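Local coordinates for protein benzyl alcohol dehydrogenase (Acinetobacter calcoaceticus, PDB 1F8F) that probably catalyses the zinc-dependent oxidation of benzyl alcohol and related aromatic alcohols to aldehydes, with NAD as hydride acceptor, at residues E264-S268 against P269-K273; W197-A201 against V202-A206; A220-V224 against E225-E229. All coordinates share one frame; numbering follows the deposited sequence.

Contact 1: residues E264-S268 against P269-K273. Unlike the reference sequence in segment 264-268: Ser268 (reference Arg). With NAD (nicotinamide-adenine-dinucleotide), chain F.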
loop_
_atom_site.group_PDB
_atom_site.type_symbol
_atom_site.label_atom_id
_atom_site.label_comp_id
_atom_site.label_asym_id
_atom_site.label_seq_id
_atom_site.Cartn_x
_atom_site.Cartn_y
_atom_site.Cartn_z
ATOM N N GLU A 264 -16.595 -13.485 5.840
ATOM C CA GLU A 264 -17.372 -14.726 5.698
ATOM C C GLU A 264 -16.828 -15.712 6.744
ATOM O O GLU A 264 -15.682 -16.111 6.579
ATOM C CB GLU A 264 -17.246 -15.403 4.323
ATOM C CG GLU A 264 -18.502 -16.200 3.909
ATOM C CD GLU A 264 -18.859 -17.243 4.970
ATOM O OE1 GLU A 264 -18.118 -18.251 5.065
ATOM O OE2 GLU A 264 -19.801 -17.026 5.755
ATOM N N SER A 265 -17.570 -16.033 7.798
ATOM C CA SER A 265 -17.152 -17.001 8.778
ATOM C C SER A 265 -18.091 -18.218 8.919
ATOM O O SER A 265 -17.832 -18.949 9.850
ATOM C CB SER A 265 -16.967 -16.458 10.217
ATOM O OG SER A 265 -18.133 -16.135 10.961
ATOM N N THR A 266 -19.112 -18.474 8.106
ATOM C CA THR A 266 -19.909 -19.671 8.274
ATOM C C THR A 266 -19.314 -20.914 7.583
ATOM O O THR A 266 -19.562 -22.078 7.959
ATOM C CB THR A 266 -21.322 -19.466 7.769
ATOM O OG1 THR A 266 -21.316 -19.135 6.359
ATOM C CG2 THR A 266 -22.044 -18.301 8.435
ATOM N N GLY A 267 -18.533 -20.700 6.510
ATOM C CA GLY A 267 -18.017 -21.826 5.710
ATOM C C GLY A 267 -19.100 -22.286 4.721
ATOM O O GLY A 267 -18.854 -23.152 3.899
ATOM N N SER A 268 -20.293 -21.698 4.703
ATOM C CA SER A 268 -21.353 -22.067 3.805
ATOM C C SER A 268 -21.256 -21.352 2.462
ATOM O O SER A 268 -21.408 -20.146 2.321
ATOM C CB SER A 268 -22.740 -21.793 4.376
ATOM O OG SER A 268 -22.945 -22.298 5.711
ATOM N N PRO A 269 -21.107 -22.110 1.381
ATOM C CA PRO A 269 -20.989 -21.601 0.035
ATOM C C PRO A 269 -22.049 -20.648 -0.458
ATOM O O PRO A 269 -21.732 -19.638 -1.084
ATOM C CB PRO A 269 -21.107 -22.885 -0.832
ATOM C CG PRO A 269 -20.342 -23.843 0.005
ATOM C CD PRO A 269 -20.849 -23.579 1.410
ATOM N N GLU A 270 -23.311 -20.941 -0.120
ATOM C CA GLU A 270 -24.382 -20.116 -0.684
ATOM C C GLU A 270 -24.471 -18.798 0.061
ATOM O O GLU A 270 -25.008 -17.804 -0.400
ATOM C CB GLU A 270 -25.639 -20.975 -0.592
ATOM C CG GLU A 270 -26.145 -21.414 0.723
ATOM C CD GLU A 270 -25.513 -22.204 1.821
ATOM O OE1 GLU A 270 -24.523 -22.958 1.639
ATOM O OE2 GLU A 270 -26.072 -22.080 2.984
ATOM N N ILE A 271 -23.965 -18.747 1.289
ATOM C CA ILE A 271 -23.921 -17.549 2.127
ATOM C C ILE A 271 -22.756 -16.701 1.609
ATOM O O ILE A 271 -22.725 -15.473 1.552
ATOM C CB ILE A 271 -23.755 -17.907 3.607
ATOM C CG1 ILE A 271 -25.035 -18.038 4.476
ATOM C CG2 ILE A 271 -22.817 -16.937 4.336
ATOM C CD1 ILE A 271 -25.983 -16.889 4.544
ATOM N N LEU A 272 -21.722 -17.406 1.116
ATOM C CA LEU A 272 -20.545 -16.738 0.580
ATOM C C LEU A 272 -20.863 -15.992 -0.727
ATOM O O LEU A 272 -20.455 -14.817 -0.790
ATOM C CB LEU A 272 -19.428 -17.748 0.402
ATOM C CG LEU A 272 -18.079 -17.360 -0.172
ATOM C CD1 LEU A 272 -17.098 -18.540 -0.104
ATOM C CD2 LEU A 272 -18.078 -16.937 -1.646
ATOM N N LYS A 273 -21.712 -16.537 -1.599
ATOM C CA LYS A 273 -22.097 -15.746 -2.787
ATOM C C LYS A 273 -22.842 -14.474 -2.361
ATOM O O LYS A 273 -22.597 -13.374 -2.865
ATOM C CB LYS A 273 -22.919 -16.541 -3.797
ATOM C CG LYS A 273 -23.403 -15.661 -4.976
ATOM C CD LYS A 273 -24.321 -16.468 -5.869
ATOM C CE LYS A 273 -24.730 -15.822 -7.169
ATOM N NZ LYS A 273 -25.603 -14.641 -6.959
HETATM P PA NAD F . -18.904 -20.896 15.725
HETATM O O1A NAD F . -18.690 -20.336 17.097
HETATM O O2A NAD F . -19.635 -22.166 15.609
HETATM O O5B NAD F . -19.463 -19.775 14.750
HETATM C C5B NAD F . -20.023 -19.844 13.417
HETATM C C4B NAD F . -21.414 -19.227 13.379
HETATM O O4B NAD F . -21.991 -19.438 12.046
HETATM C C3B NAD F . -22.450 -19.772 14.378
HETATM O O3B NAD F . -22.859 -18.784 15.314
HETATM C C2B NAD F . -23.656 -20.202 13.546
HETATM O O2B NAD F . -24.932 -19.835 14.084
HETATM C C1B NAD F . -23.396 -19.461 12.223
HETATM N N9A NAD F . -24.008 -20.075 11.050
HETATM C C8A NAD F . -23.897 -21.362 10.591
HETATM N N7A NAD F . -24.595 -21.579 9.476
HETATM C C5A NAD F . -25.200 -20.360 9.220
HETATM C C6A NAD F . -26.066 -19.925 8.201
HETATM N N6A NAD F . -26.500 -20.672 7.189
HETATM N N1A NAD F . -26.471 -18.630 8.236
HETATM C C2A NAD F . -26.041 -17.831 9.261
HETATM N N3A NAD F . -25.242 -18.137 10.240
HETATM C C4A NAD F . -24.858 -19.424 10.175
HETATM O O3 NAD F . -17.412 -21.079 15.092
HETATM P PN NAD F . -16.178 -20.088 15.288
HETATM O O1N NAD F . -16.621 -18.682 15.238
HETATM O O2N NAD F . -15.468 -20.442 16.525
HETATM O O5D NAD F . -15.317 -20.509 13.973
HETATM C C5D NAD F . -15.701 -19.980 12.693
HETATM C C4D NAD F . -15.179 -20.725 11.519
HETATM O O4D NAD F . -13.833 -20.298 11.134
HETATM C C3D NAD F . -15.185 -22.256 11.441
HETATM O O3D NAD F . -15.310 -22.643 10.059
HETATM C C2D NAD F . -13.737 -22.547 11.858
HETATM O O2D NAD F . -13.309 -23.876 11.603
HETATM C C1D NAD F . -13.088 -21.510 10.929
HETATM N N1N NAD F . -11.741 -21.185 11.386
HETATM C C2N NAD F . -10.894 -20.709 10.438
HETATM C C3N NAD F . -9.623 -20.334 10.827
HETATM C C7N NAD F . -8.564 -19.751 9.826
HETATM O O7N NAD F . -7.440 -19.468 10.237
HETATM N N7N NAD F . -9.010 -19.599 8.527
HETATM C C4N NAD F . -9.222 -20.410 12.194
HETATM C C5N NAD F . -10.336 -20.354 13.059
HETATM C C6N NAD F . -11.620 -20.745 12.742
#

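Contact 2: residues W197-A201 against V202-A206. With NAD (nicotinamide-adenine-dinucleotide), chain F.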
loop_
_atom_site.group_PDB
_atom_site.type_symbol
_atom_site.label_atom_id
_atom_site.label_comp_id
_atom_site.label_asym_id
_atom_site.label_seq_id
_atom_site.Cartn_x
_atom_site.Cartn_y
_atom_site.Cartn_z
ATOM N N TRP A 197 -20.506 -12.035 8.400
ATOM C CA TRP A 197 -21.482 -13.119 8.188
ATOM C C TRP A 197 -21.195 -14.224 9.183
ATOM O O TRP A 197 -20.210 -14.986 9.138
ATOM C CB TRP A 197 -21.306 -13.537 6.702
ATOM C CG TRP A 197 -21.746 -12.535 5.672
ATOM C CD1 TRP A 197 -20.971 -11.537 5.115
ATOM C CD2 TRP A 197 -23.049 -12.425 5.073
ATOM N NE1 TRP A 197 -21.748 -10.817 4.227
ATOM C CE2 TRP A 197 -23.021 -11.328 4.193
ATOM C CE3 TRP A 197 -24.244 -13.146 5.188
ATOM C CZ2 TRP A 197 -24.107 -10.953 3.390
ATOM C CZ3 TRP A 197 -25.341 -12.759 4.463
ATOM C CH2 TRP A 197 -25.251 -11.693 3.526
ATOM N N GLY A 198 -22.100 -14.452 10.155
ATOM C CA GLY A 198 -21.937 -15.506 11.170
ATOM C C GLY A 198 -21.509 -14.810 12.468
ATOM O O GLY A 198 -20.591 -13.964 12.419
ATOM N N ALA A 199 -22.195 -15.029 13.579
ATOM C CA ALA A 199 -21.932 -14.315 14.811
ATOM C C ALA A 199 -21.469 -15.232 15.940
ATOM O O ALA A 199 -21.940 -15.086 17.079
ATOM C CB ALA A 199 -23.189 -13.559 15.290
ATOM N N GLY A 200 -20.479 -16.041 15.684
ATOM C CA GLY A 200 -19.866 -16.990 16.593
ATOM C C GLY A 200 -18.684 -16.288 17.248
ATOM O O GLY A 200 -18.619 -15.068 17.078
ATOM N N ALA A 201 -17.739 -16.942 17.896
ATOM C CA ALA A 201 -16.583 -16.250 18.443
ATOM C C ALA A 201 -15.655 -15.563 17.407
ATOM O O ALA A 201 -15.000 -14.591 17.772
ATOM C CB ALA A 201 -15.768 -17.263 19.215
ATOM N N VAL A 202 -15.467 -16.131 16.224
ATOM C CA VAL A 202 -14.649 -15.526 15.199
ATOM C C VAL A 202 -15.314 -14.222 14.729
ATOM O O VAL A 202 -14.730 -13.147 14.774
ATOM C CB VAL A 202 -14.430 -16.456 13.980
ATOM C CG1 VAL A 202 -13.719 -15.672 12.852
ATOM C CG2 VAL A 202 -13.618 -17.725 14.276
ATOM N N GLY A 203 -16.579 -14.254 14.323
ATOM C CA GLY A 203 -17.297 -13.075 13.843
ATOM C C GLY A 203 -17.361 -11.910 14.820
ATOM O O GLY A 203 -17.180 -10.692 14.515
ATOM N N LEU A 204 -17.638 -12.245 16.072
ATOM C CA LEU A 204 -17.821 -11.270 17.147
ATOM C C LEU A 204 -16.477 -10.720 17.528
ATOM O O LEU A 204 -16.435 -9.550 17.847
ATOM C CB LEU A 204 -18.621 -11.872 18.309
ATOM C CG LEU A 204 -20.098 -12.159 18.233
ATOM C CD1 LEU A 204 -20.636 -12.612 19.635
ATOM C CD2 LEU A 204 -20.928 -10.937 17.845
ATOM N N SER A 205 -15.363 -11.485 17.374
ATOM C CA SER A 205 -14.039 -10.919 17.552
ATOM C C SER A 205 -13.799 -9.843 16.481
ATOM O O SER A 205 -13.360 -8.708 16.744
ATOM C CB SER A 205 -12.928 -11.972 17.508
ATOM O OG SER A 205 -12.965 -12.899 18.573
ATOM N N ALA A 206 -14.172 -10.115 15.256
ATOM C CA ALA A 206 -14.027 -9.179 14.122
ATOM C C ALA A 206 -14.887 -7.953 14.335
ATOM O O ALA A 206 -14.493 -6.868 13.904
ATOM C CB ALA A 206 -14.409 -9.869 12.788
HETATM P PA NAD F . -18.904 -20.896 15.725
HETATM O O1A NAD F . -18.690 -20.336 17.097
HETATM O O2A NAD F . -19.635 -22.166 15.609
HETATM O O5B NAD F . -19.463 -19.775 14.750
HETATM C C5B NAD F . -20.023 -19.844 13.417
HETATM C C4B NAD F . -21.414 -19.227 13.379
HETATM O O4B NAD F . -21.991 -19.438 12.046
HETATM C C3B NAD F . -22.450 -19.772 14.378
HETATM O O3B NAD F . -22.859 -18.784 15.314
HETATM C C2B NAD F . -23.656 -20.202 13.546
HETATM O O2B NAD F . -24.932 -19.835 14.084
HETATM C C1B NAD F . -23.396 -19.461 12.223
HETATM N N9A NAD F . -24.008 -20.075 11.050
HETATM C C8A NAD F . -23.897 -21.362 10.591
HETATM N N7A NAD F . -24.595 -21.579 9.476
HETATM C C5A NAD F . -25.200 -20.360 9.220
HETATM C C6A NAD F . -26.066 -19.925 8.201
HETATM N N6A NAD F . -26.500 -20.672 7.189
HETATM N N1A NAD F . -26.471 -18.630 8.236
HETATM C C2A NAD F . -26.041 -17.831 9.261
HETATM N N3A NAD F . -25.242 -18.137 10.240
HETATM C C4A NAD F . -24.858 -19.424 10.175
HETATM O O3 NAD F . -17.412 -21.079 15.092
HETATM P PN NAD F . -16.178 -20.088 15.288
HETATM O O1N NAD F . -16.621 -18.682 15.238
HETATM O O2N NAD F . -15.468 -20.442 16.525
HETATM O O5D NAD F . -15.317 -20.509 13.973
HETATM C C5D NAD F . -15.701 -19.980 12.693
HETATM C C4D NAD F . -15.179 -20.725 11.519
HETATM O O4D NAD F . -13.833 -20.298 11.134
HETATM C C3D NAD F . -15.185 -22.256 11.441
HETATM O O3D NAD F . -15.310 -22.643 10.059
HETATM C C2D NAD F . -13.737 -22.547 11.858
HETATM O O2D NAD F . -13.309 -23.876 11.603
HETATM C C1D NAD F . -13.088 -21.510 10.929
HETATM N N1N NAD F . -11.741 -21.185 11.386
HETATM C C2N NAD F . -10.894 -20.709 10.438
HETATM C C3N NAD F . -9.623 -20.334 10.827
HETATM C C7N NAD F . -8.564 -19.751 9.826
HETATM O O7N NAD F . -7.440 -19.468 10.237
HETATM N N7N NAD F . -9.010 -19.599 8.527
HETATM C C4N NAD F . -9.222 -20.410 12.194
HETATM C C5N NAD F . -10.336 -20.354 13.059
HETATM C C6N NAD F . -11.620 -20.745 12.742
HETATM O O HOH W 1 -18.313 -16.785 13.714
#

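Contact 3: residues A220-V224 against E225-E229. With NAD (nicotinamide-adenine-dinucleotide), chain F.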
loop_
_atom_site.group_PDB
_atom_site.type_symbol
_atom_site.label_atom_id
_atom_site.label_comp_id
_atom_site.label_asym_id
_atom_site.label_seq_id
_atom_site.Cartn_x
_atom_site.Cartn_y
_atom_site.Cartn_z
ATOM N N ALA A 220 -24.198 -7.447 11.856
ATOM C CA ALA A 220 -24.003 -8.864 12.129
ATOM C C ALA A 220 -25.217 -9.663 11.623
ATOM O O ALA A 220 -26.334 -9.250 11.907
ATOM C CB ALA A 220 -23.769 -9.103 13.610
ATOM N N VAL A 221 -24.996 -10.730 10.868
ATOM C CA VAL A 221 -25.958 -11.631 10.267
ATOM C C VAL A 221 -25.780 -13.060 10.805
ATOM O O VAL A 221 -24.656 -13.526 10.976
ATOM C CB VAL A 221 -25.763 -11.698 8.732
ATOM C CG1 VAL A 221 -26.794 -12.542 7.999
ATOM C CG2 VAL A 221 -25.690 -10.308 8.081
ATOM N N ASP A 222 -26.843 -13.704 11.328
ATOM C CA ASP A 222 -26.771 -15.082 11.820
ATOM C C ASP A 222 -28.151 -15.747 11.750
ATOM O O ASP A 222 -29.145 -15.098 11.402
ATOM C CB ASP A 222 -26.286 -15.261 13.266
ATOM C CG ASP A 222 -25.596 -16.531 13.612
ATOM O OD1 ASP A 222 -26.255 -17.607 13.671
ATOM O OD2 ASP A 222 -24.355 -16.633 13.883
ATOM N N ILE A 223 -28.264 -16.990 12.240
ATOM C CA ILE A 223 -29.541 -17.648 12.364
ATOM C C ILE A 223 -29.951 -17.976 13.821
ATOM O O ILE A 223 -31.039 -18.529 14.003
ATOM C CB ILE A 223 -29.833 -18.951 11.631
ATOM C CG1 ILE A 223 -28.706 -19.987 11.799
ATOM C CG2 ILE A 223 -30.031 -18.661 10.139
ATOM C CD1 ILE A 223 -29.087 -21.310 11.176
ATOM N N VAL A 224 -29.103 -17.772 14.814
ATOM C CA VAL A 224 -29.480 -18.077 16.217
ATOM C C VAL A 224 -29.726 -16.723 16.883
ATOM O O VAL A 224 -28.767 -15.912 16.869
ATOM C CB VAL A 224 -28.347 -18.817 16.916
ATOM C CG1 VAL A 224 -28.626 -19.062 18.388
ATOM C CG2 VAL A 224 -28.038 -20.110 16.143
ATOM N N GLU A 225 -30.903 -16.489 17.413
ATOM C CA GLU A 225 -31.288 -15.202 17.931
ATOM C C GLU A 225 -30.460 -14.686 19.100
ATOM O O GLU A 225 -30.233 -13.477 19.177
ATOM C CB GLU A 225 -32.758 -15.183 18.460
ATOM C CG GLU A 225 -33.512 -13.890 18.243
ATOM C CD GLU A 225 -33.342 -13.188 16.905
ATOM O OE1 GLU A 225 -33.560 -13.731 15.809
ATOM O OE2 GLU A 225 -32.971 -11.994 16.956
ATOM N N SER A 226 -30.048 -15.544 20.034
ATOM C CA SER A 226 -29.289 -15.120 21.174
ATOM C C SER A 226 -27.897 -14.612 20.741
ATOM O O SER A 226 -27.350 -13.779 21.447
ATOM C CB SER A 226 -29.080 -16.249 22.209
ATOM O OG SER A 226 -28.432 -17.344 21.520
ATOM N N ARG A 227 -27.343 -15.105 19.652
ATOM C CA ARG A 227 -26.017 -14.633 19.189
ATOM C C ARG A 227 -26.161 -13.240 18.588
ATOM O O ARG A 227 -25.285 -12.363 18.651
ATOM C CB ARG A 227 -25.388 -15.671 18.246
ATOM C CG ARG A 227 -25.120 -17.018 18.883
ATOM C CD ARG A 227 -24.349 -17.981 17.992
ATOM N NE ARG A 227 -23.574 -18.939 18.745
ATOM C CZ ARG A 227 -22.414 -19.555 18.546
ATOM N NH1 ARG A 227 -21.625 -19.400 17.482
ATOM N NH2 ARG A 227 -21.910 -20.415 19.432
ATOM N N LEU A 228 -27.339 -12.990 18.013
ATOM C CA LEU A 228 -27.639 -11.670 17.454
ATOM C C LEU A 228 -27.913 -10.690 18.609
ATOM O O LEU A 228 -27.624 -9.499 18.455
ATOM C CB LEU A 228 -28.807 -11.583 16.495
ATOM C CG LEU A 228 -28.833 -12.211 15.129
ATOM C CD1 LEU A 228 -30.200 -12.080 14.462
ATOM C CD2 LEU A 228 -27.783 -11.640 14.144
ATOM N N GLU A 229 -28.416 -11.161 19.749
ATOM C CA GLU A 229 -28.627 -10.197 20.813
ATOM C C GLU A 229 -27.321 -9.763 21.468
ATOM O O GLU A 229 -27.170 -8.623 21.892
ATOM C CB GLU A 229 -29.593 -10.718 21.919
ATOM C CG GLU A 229 -30.758 -11.438 21.221
ATOM C CD GLU A 229 -31.981 -10.545 21.247
ATOM O OE1 GLU A 229 -33.000 -10.858 21.917
ATOM O OE2 GLU A 229 -31.934 -9.462 20.642
HETATM P PA NAD F . -18.904 -20.896 15.725
HETATM O O1A NAD F . -18.690 -20.336 17.097
HETATM O O2A NAD F . -19.635 -22.166 15.609
HETATM O O5B NAD F . -19.463 -19.775 14.750
HETATM C C5B NAD F . -20.023 -19.844 13.417
HETATM C C4B NAD F . -21.414 -19.227 13.379
HETATM O O4B NAD F . -21.991 -19.438 12.046
HETATM C C3B NAD F . -22.450 -19.772 14.378
HETATM O O3B NAD F . -22.859 -18.784 15.314
HETATM C C2B NAD F . -23.656 -20.202 13.546
HETATM O O2B NAD F . -24.932 -19.835 14.084
HETATM C C1B NAD F . -23.396 -19.461 12.223
HETATM N N9A NAD F . -24.008 -20.075 11.050
HETATM C C8A NAD F . -23.897 -21.362 10.591
HETATM N N7A NAD F . -24.595 -21.579 9.476
HETATM C C5A NAD F . -25.200 -20.360 9.220
HETATM C C6A NAD F . -26.066 -19.925 8.201
HETATM N N6A NAD F . -26.500 -20.672 7.189
HETATM N N1A NAD F . -26.471 -18.630 8.236
HETATM C C2A NAD F . -26.041 -17.831 9.261
HETATM N N3A NAD F . -25.242 -18.137 10.240
HETATM C C4A NAD F . -24.858 -19.424 10.175
HETATM O O3 NAD F . -17.412 -21.079 15.092
HETATM P PN NAD F . -16.178 -20.088 15.288
HETATM O O1N NAD F . -16.621 -18.682 15.238
HETATM O O2N NAD F . -15.468 -20.442 16.525
HETATM O O5D NAD F . -15.317 -20.509 13.973
HETATM C C5D NAD F . -15.701 -19.980 12.693
HETATM C C4D NAD F . -15.179 -20.725 11.519
HETATM O O4D NAD F . -13.833 -20.298 11.134
HETATM C C3D NAD F . -15.185 -22.256 11.441
HETATM O O3D NAD F . -15.310 -22.643 10.059
HETATM C C2D NAD F . -13.737 -22.547 11.858
HETATM O O2D NAD F . -13.309 -23.876 11.603
HETATM C C1D NAD F . -13.088 -21.510 10.929
HETATM N N1N NAD F . -11.741 -21.185 11.386
HETATM C C2N NAD F . -10.894 -20.709 10.438
HETATM C C3N NAD F . -9.623 -20.334 10.827
HETATM C C7N NAD F . -8.564 -19.751 9.826
HETATM O O7N NAD F . -7.440 -19.468 10.237
HETATM N N7N NAD F . -9.010 -19.599 8.527
HETATM C C4N NAD F . -9.222 -20.410 12.194
HETATM C C5N NAD F . -10.336 -20.354 13.059
HETATM C C6N NAD F . -11.620 -20.745 12.742
#

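Contact 1: residues E264-S268 against P269-K273
Glu264 leaves its backbone with CG anti to N (chi1 -150°) and bends again at chi2 (-56°), which curls its carboxylate back over the following loop and under Ile271. The turn joins the fourth strand of the Rossmann sheet to helix 269-277 and carries an ST turn: Thr266, with OG1 lying between its own N and carbonyl carbon (chi1 60°), accepts from Ser268 N at 3.2 Å. Thr266 OG1 in turn donates to Glu264 OE2 at 2.7 Å, arriving from above the carboxylate plane, while Thr266 N reaches Glu264 OE2 from the opposite face at 2.8 Å. Gly267 N takes the syn lone pair of Glu264 OE1 at 2.9 Å. With three donors on its two oxygens, the buried carboxylate is fixed in rotation. Ile271 crosses Glu264 and Thr266 at about a right angle, and Glu264 CG rests on CA and CB of Leu272. Ser268, the N-cap residue, precedes the helix; its O accepts from Leu272 N at 3.0 Å and only weakly from Ile271 N. On the coenzyme side, Thr266 CG2 lies 3.5 Å from C4A of the NAD adenine; on the helix side, Ile271 CG2 stands 3.3 Å from Thr266 OG1.

Contact 2: residues W197-A201 against V202-A206
The glycine-rich turn of the Rossmann fold, with Gly198, Gly200 and Gly203 fitting the GxGxxG fingerprint, links the first strand of the nucleotide-binding sheet to helix 201-213 and presents the start of that helix to the NAD diphosphate. Across the turn, Gly198 O stands 3.7 Å from Gly203 CA, so the loop and the helix meet backbone to backbone. Gly200 CA itself lies 3.4 Å from NAD O5B. Within this turn the diphosphate is met by backbone amides, directly and through a water: Val202 N gives a nearly straight bond (167°) to NAD O1N at 3.0 Å. The water, lodged in the turn, accepts from Gly200 N and from Gly203 N and donates to NAD O1N at 3.0 Å, as does the structural water familiar from other Rossmann dehydrogenases. The amides at this helix end would be expected to stabilise the phosphate charge. Val202 CG2, beside its backbone N, comes within 3.3 Å of NAD O5D. Gly200, the N-cap residue, starts the helical bonding, its O accepting from Leu204 N at 3.2 Å. At the next residue, Ala201 O is gripped twice: Ser205 OG, folded back beside its own N (chi1 -66°), donates at 2.8 Å, and Ser205 N comes from above the carbonyl plane. Leu204 lays CG against Ala199 O at 3.6 Å and continues into Leu230, Ala231 and Leu234 of helix 225-234, while Ser205 and Ala206 face helix 174-186.

Contact 3: residues A220-V224 against E225-E229
The adenosine-ribose site of the Rossmann fold is built from Asp222, at the end of the second strand, and Arg227, in the first turn of the next helix. Asp222, its CG anti to the backbone N (chi1 -152°), straddles the diol: NAD O2B donates to Asp222 OD1 at 2.6 Å and NAD O3B to OD2 at 3.0 Å, the acidic grip characteristic of many NAD-dependent dehydrogenases. Arg227, extended from CG to NE, runs past Val224, against which its CG lies, and turns its guanidinium edge to the coenzyme. Arg227 NH1 donates to NAD O3B at 2.6 Å and, more directly (160°), to NAD O1A at 3.1 Å. O3B therefore gives to the acid and receives from the arginine. An Asx turn steadies the acid: Val224 N meets Asp222 OD1 on its anti side at 3.1 Å, tilted out of the carboxylate plane. Val224, the N-cap residue, offers its O only weakly to Arg227 N and Leu228 N. Leu228 CD2 rests 3.6 Å from Asp222 N at the strand's end. The axes of strand 220-222 and helix segment 225-229 run nearly antiparallel (169°), within the beta-alpha-beta unit that continues to strand 238-241; strand 217-222 lies between that strand and strand 193-197.

Overall arrangement
All three contacts are strand-to-helix turns of one parallel six-stranded sheet, following strands 193-197, 217-222 and 259-264. Along the chain they come in the order contact 2, contact 3, contact 1, whereas across the sheet contact 2 occupies the middle. Its centre lies about 10 Å from that of contact 3 and about 13 Å from that of contact 1, and it touches both, Ala199 N meeting Asp222 OD2 and Trp197 O meeting Ser265 OG. Contacts 1 and 3, with centres about 16 Å apart, do not touch each other. Together they embrace a single NAD: contact 2 at the diphosphate, contact 3 at the adenosine ribose, contact 1 beside the adenine.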